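Local coordinates for substrate-binding protein (Synechococcus sp., PDB 6WPN) that probably binds an oligosaccharide or related sugar in the periplasm as the solute-binding component of a transport system, at residues R163-V168 with L184-V189; V201-S206 with A226-L231. All blocks are in the same frame, centred on the assembly; numbering follows the deposited sequence.

Contact 1 (R163-V168 with L184-V189)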
ATOM      1  N   ARG A 163     -16.641   7.705  -7.375  1.00 45.12           N
ATOM      2  CA  ARG A 163     -16.055   6.409  -7.089  1.00 46.53           C
ATOM      3  C   ARG A 163     -15.243   5.857  -8.245  1.00 46.81           C
ATOM      4  O   ARG A 163     -14.540   4.859  -8.062  1.00 46.70           O
ATOM      5  CB  ARG A 163     -17.141   5.399  -6.695  1.00 57.41           C
ATOM      6  CG  ARG A 163     -17.804   5.725  -5.373  1.00 59.42           C
ATOM      7  CD  ARG A 163     -19.203   5.169  -5.328  1.00 82.06           C
ATOM      8  NE  ARG A 163     -19.212   3.733  -5.063  1.00 97.78           N
ATOM      9  CZ  ARG A 163     -20.319   3.027  -4.859  1.00106.98           C
ATOM     10  NH1 ARG A 163     -21.501   3.631  -4.891  1.00105.72           N
ATOM     11  NH2 ARG A 163     -20.242   1.720  -4.624  1.00113.55           N
ATOM     12  N   ARG A 164     -15.308   6.473  -9.418  1.00 48.70           N
ATOM     13  CA  ARG A 164     -14.495   6.078 -10.553  1.00 59.87           C
ATOM     14  C   ARG A 164     -13.684   7.274 -11.037  1.00 61.34           C
ATOM     15  O   ARG A 164     -14.084   8.429 -10.860  1.00 53.53           O
ATOM     16  CB  ARG A 164     -15.375   5.483 -11.657  1.00 54.06           C
ATOM     17  CG  ARG A 164     -15.927   4.122 -11.245  1.00 62.33           C
ATOM     18  CD  ARG A 164     -16.963   3.555 -12.198  1.00 81.14           C
ATOM     19  NE  ARG A 164     -17.551   2.332 -11.647  1.00 95.40           N
ATOM     20  CZ  ARG A 164     -18.375   1.520 -12.308  1.00102.97           C
ATOM     21  NH1 ARG A 164     -18.730   1.792 -13.558  1.00108.71           N
ATOM     22  NH2 ARG A 164     -18.849   0.427 -11.716  1.00100.57           N
ATOM     23  N   TRP A 165     -12.523   6.983 -11.640  1.00 45.53           N
ATOM     24  CA  TRP A 165     -11.574   8.038 -11.994  1.00 41.13           C
ATOM     25  C   TRP A 165     -12.114   8.996 -13.057  1.00 48.40           C
ATOM     26  O   TRP A 165     -11.784  10.188 -13.029  1.00 48.87           O
ATOM     27  CB  TRP A 165     -10.252   7.428 -12.464  1.00 46.61           C
ATOM     28  CG  TRP A 165      -9.412   6.850 -11.362  1.00 40.20           C
ATOM     29  CD1 TRP A 165      -9.207   5.530 -11.099  1.00 39.72           C
ATOM     30  CD2 TRP A 165      -8.663   7.577 -10.378  1.00 35.48           C
ATOM     31  NE1 TRP A 165      -8.373   5.387 -10.015  1.00 48.46           N
ATOM     32  CE2 TRP A 165      -8.025   6.629  -9.553  1.00 36.59           C
ATOM     33  CE3 TRP A 165      -8.468   8.937 -10.115  1.00 40.86           C
ATOM     34  CZ2 TRP A 165      -7.213   6.994  -8.483  1.00 37.44           C
ATOM     35  CZ3 TRP A 165      -7.660   9.299  -9.053  1.00 40.03           C
ATOM     36  CH2 TRP A 165      -7.043   8.330  -8.250  1.00 42.65           C
ATOM     37  N   ASP A 166     -12.934   8.516 -13.996  1.00 39.14           N
ATOM     38  CA  ASP A 166     -13.446   9.421 -15.021  1.00 55.86           C
ATOM     39  C   ASP A 166     -14.455  10.433 -14.477  1.00 59.14           C
ATOM     40  O   ASP A 166     -14.869  11.333 -15.216  1.00 43.16           O
ATOM     41  CB  ASP A 166     -14.081   8.629 -16.168  1.00 62.89           C
ATOM     42  CG  ASP A 166     -15.218   7.737 -15.709  1.00 70.44           C
ATOM     43  OD1 ASP A 166     -16.279   8.273 -15.323  1.00 81.25           O
ATOM     44  OD2 ASP A 166     -15.063   6.498 -15.755  1.00 80.09           O
ATOM     45  N   GLU A 167     -14.867  10.303 -13.221  1.00 51.74           N
ATOM     46  CA  GLU A 167     -15.708  11.290 -12.566  1.00 52.79           C
ATOM     47  C   GLU A 167     -14.908  12.256 -11.702  1.00 44.77           C
ATOM     48  O   GLU A 167     -15.484  13.203 -11.155  1.00 49.82           O
ATOM     49  CB  GLU A 167     -16.781  10.588 -11.731  1.00 41.96           C
ATOM     50  CG  GLU A 167     -17.809   9.860 -12.578  1.00 49.12           C
ATOM     51  CD  GLU A 167     -18.687   8.926 -11.772  1.00 54.74           C
ATOM     52  OE1 GLU A 167     -18.507   8.863 -10.539  1.00 57.30           O
ATOM     53  OE2 GLU A 167     -19.564   8.263 -12.372  1.00 59.69           O
ATOM     54  N   VAL A 168     -13.603  12.039 -11.566  1.00 34.46           N
ATOM     55  CA  VAL A 168     -12.739  12.872 -10.730  1.00 31.75           C
ATOM     56  C   VAL A 168     -12.601  14.292 -11.275  1.00 38.11           C
ATOM     57  O   VAL A 168     -12.693  15.242 -10.482  1.00 43.88           O
ATOM     58  CB  VAL A 168     -11.355  12.227 -10.544  1.00 33.09           C
ATOM     59  CG1 VAL A 168     -10.384  13.233  -9.950  1.00 39.64           C
ATOM     60  CG2 VAL A 168     -11.452  11.019  -9.634  1.00 35.26           C
ATOM     61  N   LEU A 184      -8.674  16.292  -4.275  1.00 40.54           N
ATOM     62  CA  LEU A 184      -7.867  15.112  -3.985  1.00 45.00           C
ATOM     63  C   LEU A 184      -6.391  15.491  -4.034  1.00 43.19           C
ATOM     64  O   LEU A 184      -6.023  16.602  -4.422  1.00 40.33           O
ATOM     65  CB  LEU A 184      -8.175  13.969  -4.960  1.00 37.67           C
ATOM     66  CG  LEU A 184      -7.625  14.099  -6.378  1.00 46.20           C
ATOM     67  CD1 LEU A 184      -7.678  12.752  -7.084  1.00 37.72           C
ATOM     68  CD2 LEU A 184      -8.389  15.162  -7.177  1.00 47.32           C
ATOM     69  N   PHE A 185      -5.548  14.539  -3.633  1.00 46.80           N
ATOM     70  CA  PHE A 185      -4.107  14.762  -3.535  1.00 37.73           C
ATOM     71  C   PHE A 185      -3.425  13.442  -3.863  1.00 39.02           C
ATOM     72  O   PHE A 185      -3.446  12.522  -3.043  1.00 38.48           O
ATOM     73  CB  PHE A 185      -3.722  15.237  -2.130  1.00 31.96           C
ATOM     74  CG  PHE A 185      -2.283  15.662  -1.988  1.00 36.19           C
ATOM     75  CD1 PHE A 185      -1.249  14.739  -2.047  1.00 38.86           C
ATOM     76  CD2 PHE A 185      -1.971  16.989  -1.750  1.00 36.30           C
ATOM     77  CE1 PHE A 185       0.064  15.134  -1.907  1.00 40.80           C
ATOM     78  CE2 PHE A 185      -0.657  17.392  -1.604  1.00 45.68           C
ATOM     79  CZ  PHE A 185       0.364  16.465  -1.683  1.00 42.59           C
ATOM     80  N   VAL A 186      -2.824  13.338  -5.043  1.00 40.62           N
ATOM     81  CA  VAL A 186      -2.047  12.159  -5.410  1.00 41.81           C
ATOM     82  C   VAL A 186      -0.629  12.620  -5.716  1.00 43.15           C
ATOM     83  O   VAL A 186      -0.414  13.432  -6.623  1.00 39.22           O
ATOM     84  CB  VAL A 186      -2.664  11.409  -6.599  1.00 52.28           C
ATOM     85  CG1 VAL A 186      -1.811  10.207  -6.963  1.00 48.13           C
ATOM     86  CG2 VAL A 186      -4.087  10.980  -6.268  1.00 52.67           C
ATOM     87  N   THR A 187       0.334  12.112  -4.952  1.00 39.30           N
ATOM     88  CA  THR A 187       1.705  12.571  -5.072  1.00 42.33           C
ATOM     89  C   THR A 187       2.364  12.005  -6.326  1.00 50.30           C
ATOM     90  O   THR A 187       2.062  10.893  -6.772  1.00 51.12           O
ATOM     91  CB  THR A 187       2.520  12.184  -3.836  1.00 39.93           C
ATOM     92  OG1 THR A 187       3.824  12.770  -3.924  1.00 39.58           O
ATOM     93  CG2 THR A 187       2.659  10.664  -3.723  1.00 37.54           C
ATOM     94  N   VAL A 188       3.264  12.796  -6.902  1.00 48.86           N
ATOM     95  CA  VAL A 188       4.076  12.377  -8.035  1.00 44.88           C
ATOM     96  C   VAL A 188       5.567  12.457  -7.687  1.00 49.99           C
ATOM     97  O   VAL A 188       6.424  12.522  -8.564  1.00 57.91           O
ATOM     98  CB  VAL A 188       3.701  13.186  -9.299  1.00 51.49           C
ATOM     99  CG1 VAL A 188       4.101  14.635  -9.169  1.00 58.50           C
ATOM    100  CG2 VAL A 188       4.265  12.566 -10.575  1.00 52.40           C
ATOM    101  N   VAL A 189       5.878  12.445  -6.392  1.00 49.55           N
ATOM    102  CA  VAL A 189       7.251  12.355  -5.902  1.00 50.85           C
ATOM    103  C   VAL A 189       7.720  10.938  -6.211  1.00 58.95           C
ATOM    104  O   VAL A 189       7.107   9.972  -5.730  1.00 57.45           O
ATOM    105  CB  VAL A 189       7.343  12.694  -4.407  1.00 44.53           C
ATOM    106  CG1 VAL A 189       8.720  12.348  -3.858  1.00 39.08           C
ATOM    107  CG2 VAL A 189       7.041  14.168  -4.192  1.00 36.77           C
TER
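The six-membered ring of Trp-165 turns its outer edge to the 184-189 segment: Leu-184 CD1 lies 4.0 Å from Trp-165 CZ3, and Val-186 CG2 lies 4.4 Å from Trp-165 CH2, both near the ring plane. Neither sits over a face of the indole. A second tryptophan, Trp-228, meets it with the ring planes at about 70°. At the other end of the indole, NE1 donates a hydrogen bond to the side-chain oxygen of Gln-202, which ties down the polar edge while the benzo edge takes the aliphatic contacts. Trp-165 belongs to a short 3-10 turn that leads into helix 168-179, and the chain returns from that helix through the loop carrying Leu-184, so the contact closes a helical excursion on itself in a solute-binding protein fold. At the helix start, Val-168 points CG1 at the fork of Leu-184, 3.9 Å from Leu-184 CD2 and 4.0 Å from Leu-184 CD1, the two side chains crossing at about a right angle. With its CG set between the backbone N and the carbonyl carbon (chi1 75°), Leu-184 brings both methyls toward Val-168 and CD1 on to the tryptophan.

Contact 2 (V201-S206 with A226-L231)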
ATOM      1  N   VAL A 201      -2.783   1.676 -13.528  1.00 44.75           N
ATOM      2  CA  VAL A 201      -3.293   0.321 -13.705  1.00 52.37           C
ATOM      3  C   VAL A 201      -4.818   0.315 -13.668  1.00 54.38           C
ATOM      4  O   VAL A 201      -5.464  -0.406 -14.436  1.00 64.15           O
ATOM      5  CB  VAL A 201      -2.693  -0.620 -12.645  1.00 55.45           C
ATOM      6  CG1 VAL A 201      -3.198  -2.040 -12.851  1.00 50.34           C
ATOM      7  CG2 VAL A 201      -1.175  -0.570 -12.691  1.00 56.72           C
ATOM      8  N   GLN A 202      -5.419   1.122 -12.783  1.00 47.96           N
ATOM      9  CA  GLN A 202      -6.879   1.184 -12.717  1.00 44.94           C
ATOM     10  C   GLN A 202      -7.471   1.833 -13.958  1.00 52.79           C
ATOM     11  O   GLN A 202      -8.619   1.546 -14.318  1.00 46.24           O
ATOM     12  CB  GLN A 202      -7.338   1.938 -11.469  1.00 40.52           C
ATOM     13  CG  GLN A 202      -7.183   1.161 -10.178  1.00 43.68           C
ATOM     14  CD  GLN A 202      -7.525   1.990  -8.953  1.00 44.26           C
ATOM     15  OE1 GLN A 202      -7.205   3.175  -8.883  1.00 46.81           O
ATOM     16  NE2 GLN A 202      -8.196   1.370  -7.989  1.00 55.66           N
HETATM   17  N   MSE A 203      -6.653   2.625 -14.631  1.00 55.00           N
HETATM   18  CA  MSE A 203      -7.093   3.326 -15.852  1.00 54.03           C
HETATM   19  C   MSE A 203      -6.881   2.450 -17.087  1.00 61.19           C
HETATM   20  O   MSE A 203      -7.005   2.961 -18.184  1.00 72.20           O
HETATM   21  CB  MSE A 203      -6.397   4.673 -15.950  1.00 54.49           C
HETATM   22  CG  MSE A 203      -6.848   5.601 -14.896  1.00 73.16           C
HETATM   23 SE   MSE A 203      -5.868   7.221 -15.030  1.00 90.02          SE
HETATM   24  CE  MSE A 203      -6.621   7.977 -16.611  1.00113.55           C
ATOM     25  N   GLY A 204      -6.597   1.170 -16.892  1.00 54.41           N
ATOM     26  CA  GLY A 204      -6.399   0.254 -17.999  1.00 50.89           C
ATOM     27  C   GLY A 204      -5.026   0.280 -18.634  1.00 55.28           C
ATOM     28  O   GLY A 204      -4.841  -0.329 -19.695  1.00 52.56           O
ATOM     29  N   VAL A 205      -4.060   0.960 -18.027  1.00 58.60           N
ATOM     30  CA  VAL A 205      -2.720   1.059 -18.597  1.00 65.17           C
ATOM     31  C   VAL A 205      -1.945  -0.221 -18.315  1.00 70.97           C
ATOM     32  O   VAL A 205      -1.952  -0.734 -17.190  1.00 77.87           O
ATOM     33  CB  VAL A 205      -1.979   2.283 -18.037  1.00 59.38           C
ATOM     34  CG1 VAL A 205      -0.555   2.350 -18.586  1.00 59.00           C
ATOM     35  CG2 VAL A 205      -2.749   3.558 -18.349  1.00 51.20           C
ATOM     36  N   SER A 206      -1.270  -0.736 -19.338  1.00 69.11           N
ATOM     37  CA  SER A 206      -0.349  -1.856 -19.197  1.00 67.95           C
ATOM     38  C   SER A 206       1.061  -1.298 -19.063  1.00 65.24           C
ATOM     39  O   SER A 206       1.525  -0.562 -19.940  1.00 66.44           O
ATOM     40  CB  SER A 206      -0.452  -2.798 -20.395  1.00 83.07           C
ATOM     41  OG  SER A 206       0.493  -3.848 -20.298  1.00101.18           O
ATOM     42  N   ALA A 226      -2.182  12.324 -19.916  1.00 46.39           N
ATOM     43  CA  ALA A 226      -2.937  13.553 -20.143  1.00 46.18           C
ATOM     44  C   ALA A 226      -3.899  13.828 -18.995  1.00 48.22           C
ATOM     45  O   ALA A 226      -4.133  14.989 -18.637  1.00 44.31           O
ATOM     46  CB  ALA A 226      -3.692  13.465 -21.468  1.00 45.78           C
ATOM     47  N   PHE A 227      -4.476  12.773 -18.419  1.00 41.49           N
ATOM     48  CA  PHE A 227      -5.389  12.933 -17.294  1.00 40.02           C
ATOM     49  C   PHE A 227      -4.732  13.718 -16.166  1.00 46.47           C
ATOM     50  O   PHE A 227      -5.257  14.743 -15.715  1.00 48.25           O
ATOM     51  CB  PHE A 227      -5.844  11.554 -16.806  1.00 45.50           C
ATOM     52  CG  PHE A 227      -6.770  11.586 -15.614  1.00 44.12           C
ATOM     53  CD1 PHE A 227      -6.266  11.496 -14.325  1.00 43.19           C
ATOM     54  CD2 PHE A 227      -8.145  11.678 -15.786  1.00 49.34           C
ATOM     55  CE1 PHE A 227      -7.110  11.513 -13.227  1.00 49.28           C
ATOM     56  CE2 PHE A 227      -9.000  11.690 -14.694  1.00 46.66           C
ATOM     57  CZ  PHE A 227      -8.481  11.609 -13.409  1.00 47.15           C
ATOM     58  N   TRP A 228      -3.561  13.263 -15.722  1.00 46.27           N
ATOM     59  CA  TRP A 228      -2.898  13.894 -14.587  1.00 38.46           C
ATOM     60  C   TRP A 228      -2.267  15.223 -14.972  1.00 40.82           C
ATOM     61  O   TRP A 228      -2.263  16.168 -14.174  1.00 48.61           O
ATOM     62  CB  TRP A 228      -1.862  12.936 -14.010  1.00 42.62           C
ATOM     63  CG  TRP A 228      -2.515  11.770 -13.355  1.00 43.71           C
ATOM     64  CD1 TRP A 228      -2.550  10.484 -13.806  1.00 53.91           C
ATOM     65  CD2 TRP A 228      -3.257  11.788 -12.136  1.00 40.79           C
ATOM     66  NE1 TRP A 228      -3.264   9.695 -12.935  1.00 47.14           N
ATOM     67  CE2 TRP A 228      -3.707  10.474 -11.900  1.00 42.97           C
ATOM     68  CE3 TRP A 228      -3.587  12.791 -11.217  1.00 40.28           C
ATOM     69  CZ2 TRP A 228      -4.461  10.136 -10.782  1.00 41.61           C
ATOM     70  CZ3 TRP A 228      -4.336  12.453 -10.111  1.00 35.16           C
ATOM     71  CH2 TRP A 228      -4.763  11.139  -9.901  1.00 38.54           C
ATOM     72  N   THR A 229      -1.736  15.325 -16.192  1.00 47.45           N
ATOM     73  CA  THR A 229      -1.172  16.590 -16.643  1.00 44.50           C
ATOM     74  C   THR A 229      -2.236  17.681 -16.662  1.00 51.37           C
ATOM     75  O   THR A 229      -2.035  18.774 -16.120  1.00 49.55           O
ATOM     76  CB  THR A 229      -0.559  16.424 -18.034  1.00 51.44           C
ATOM     77  OG1 THR A 229       0.493  15.454 -17.980  1.00 51.82           O
ATOM     78  CG2 THR A 229       0.004  17.753 -18.530  1.00 41.64           C
ATOM     79  N   ASP A 230      -3.394  17.384 -17.257  1.00 49.75           N
ATOM     80  CA  ASP A 230      -4.453  18.381 -17.382  1.00 53.07           C
ATOM     81  C   ASP A 230      -5.024  18.769 -16.021  1.00 46.37           C
ATOM     82  O   ASP A 230      -5.350  19.939 -15.791  1.00 47.44           O
ATOM     83  CB  ASP A 230      -5.561  17.850 -18.294  1.00 54.27           C
ATOM     84  CG  ASP A 230      -5.098  17.657 -19.728  1.00 65.84           C
ATOM     85  OD1 ASP A 230      -4.125  18.324 -20.145  1.00 72.61           O
ATOM     86  OD2 ASP A 230      -5.713  16.836 -20.445  1.00 71.74           O
ATOM     87  N   LEU A 231      -5.152  17.811 -15.104  1.00 39.04           N
ATOM     88  CA  LEU A 231      -5.631  18.144 -13.766  1.00 41.04           C
ATOM     89  C   LEU A 231      -4.709  19.157 -13.098  1.00 47.68           C
ATOM     90  O   LEU A 231      -5.167  20.155 -12.531  1.00 54.46           O
ATOM     91  CB  LEU A 231      -5.750  16.880 -12.913  1.00 35.24           C
ATOM     92  CG  LEU A 231      -6.973  15.983 -13.117  1.00 40.99           C
ATOM     93  CD1 LEU A 231      -6.958  14.850 -12.111  1.00 41.60           C
ATOM     94  CD2 LEU A 231      -8.256  16.770 -13.001  1.00 46.49           C
TER
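Met-203, a selenomethionine, lays its terminal methyl against the base of the Phe-227 side chain, with CE 3.7 Å from both Phe-227 CB and Phe-227 CG. The selenium itself lies 4.7 Å from the centroid of the Phe-227 ring, 26° off its normal, an oblique Met-aromatic contact. A second one involves Trp-228: the selenium of Met-203 is 4.2 Å from Trp-228 NE1 and also oblique to that indole, 57° off the normal of the five-membered ring. One flexible side chain thus serves two aromatic neighbours on consecutive residues of a helix. Its bend at chi3 (72°) turns the methyl toward Phe-227 after an extended chi2 has carried the selenium out to where it meets both rings obliquely. The two rings are also packed on each other, edge to face: Phe-227 CD1 stands 3.6 Å above the indole plane of Trp-228, over its centre. The indole N-H makes a weak hydrogen bond to Ser-199 OG, on helix 195-202.

Met-203 is where helix 195-202 gives up its helical backbone. Gly-204 follows with positive phi as the C-prime residue of a Schellman motif, in which Gly-204 N bonds to Val-201 O and Val-205 N to Phe-200 O. This turn redirects the chain just after the methionine has reached across to the other helix. Val-205 then settles on Ala-220 and Ala-224, extending the same junction toward the start of helix 219-233. Trp-228 also touches Leu-399 and Met-403 of helix 388-403, and Thr-229 touches Leu-399 and Ala-402, so helix 219-233 packs against both helix 195-202 and helix 388-403.

Overall arrangement
Contact 1 closes before contact 2 opens, so the two follow one another along the chain, and their centres lie only 9 Å apart on the same side of the molecule's centre. They touch directly: besides the hydrogen bond they share, Trp-228 CH2 packs on both Trp-165 CZ3 and Val-186 CG2. Helix 168-179 lies between the segments of contact 1; the end of helix 195-202 with the turn after it, and helix 219-233, supply contact 2. Neither uses a strand of the mixed sheet; loops, a 3-10 turn and helices supply the side chains. For the protein this means that successive helices and loops of the solute-binding fold meet in one continuous aromatic and aliphatic packing region.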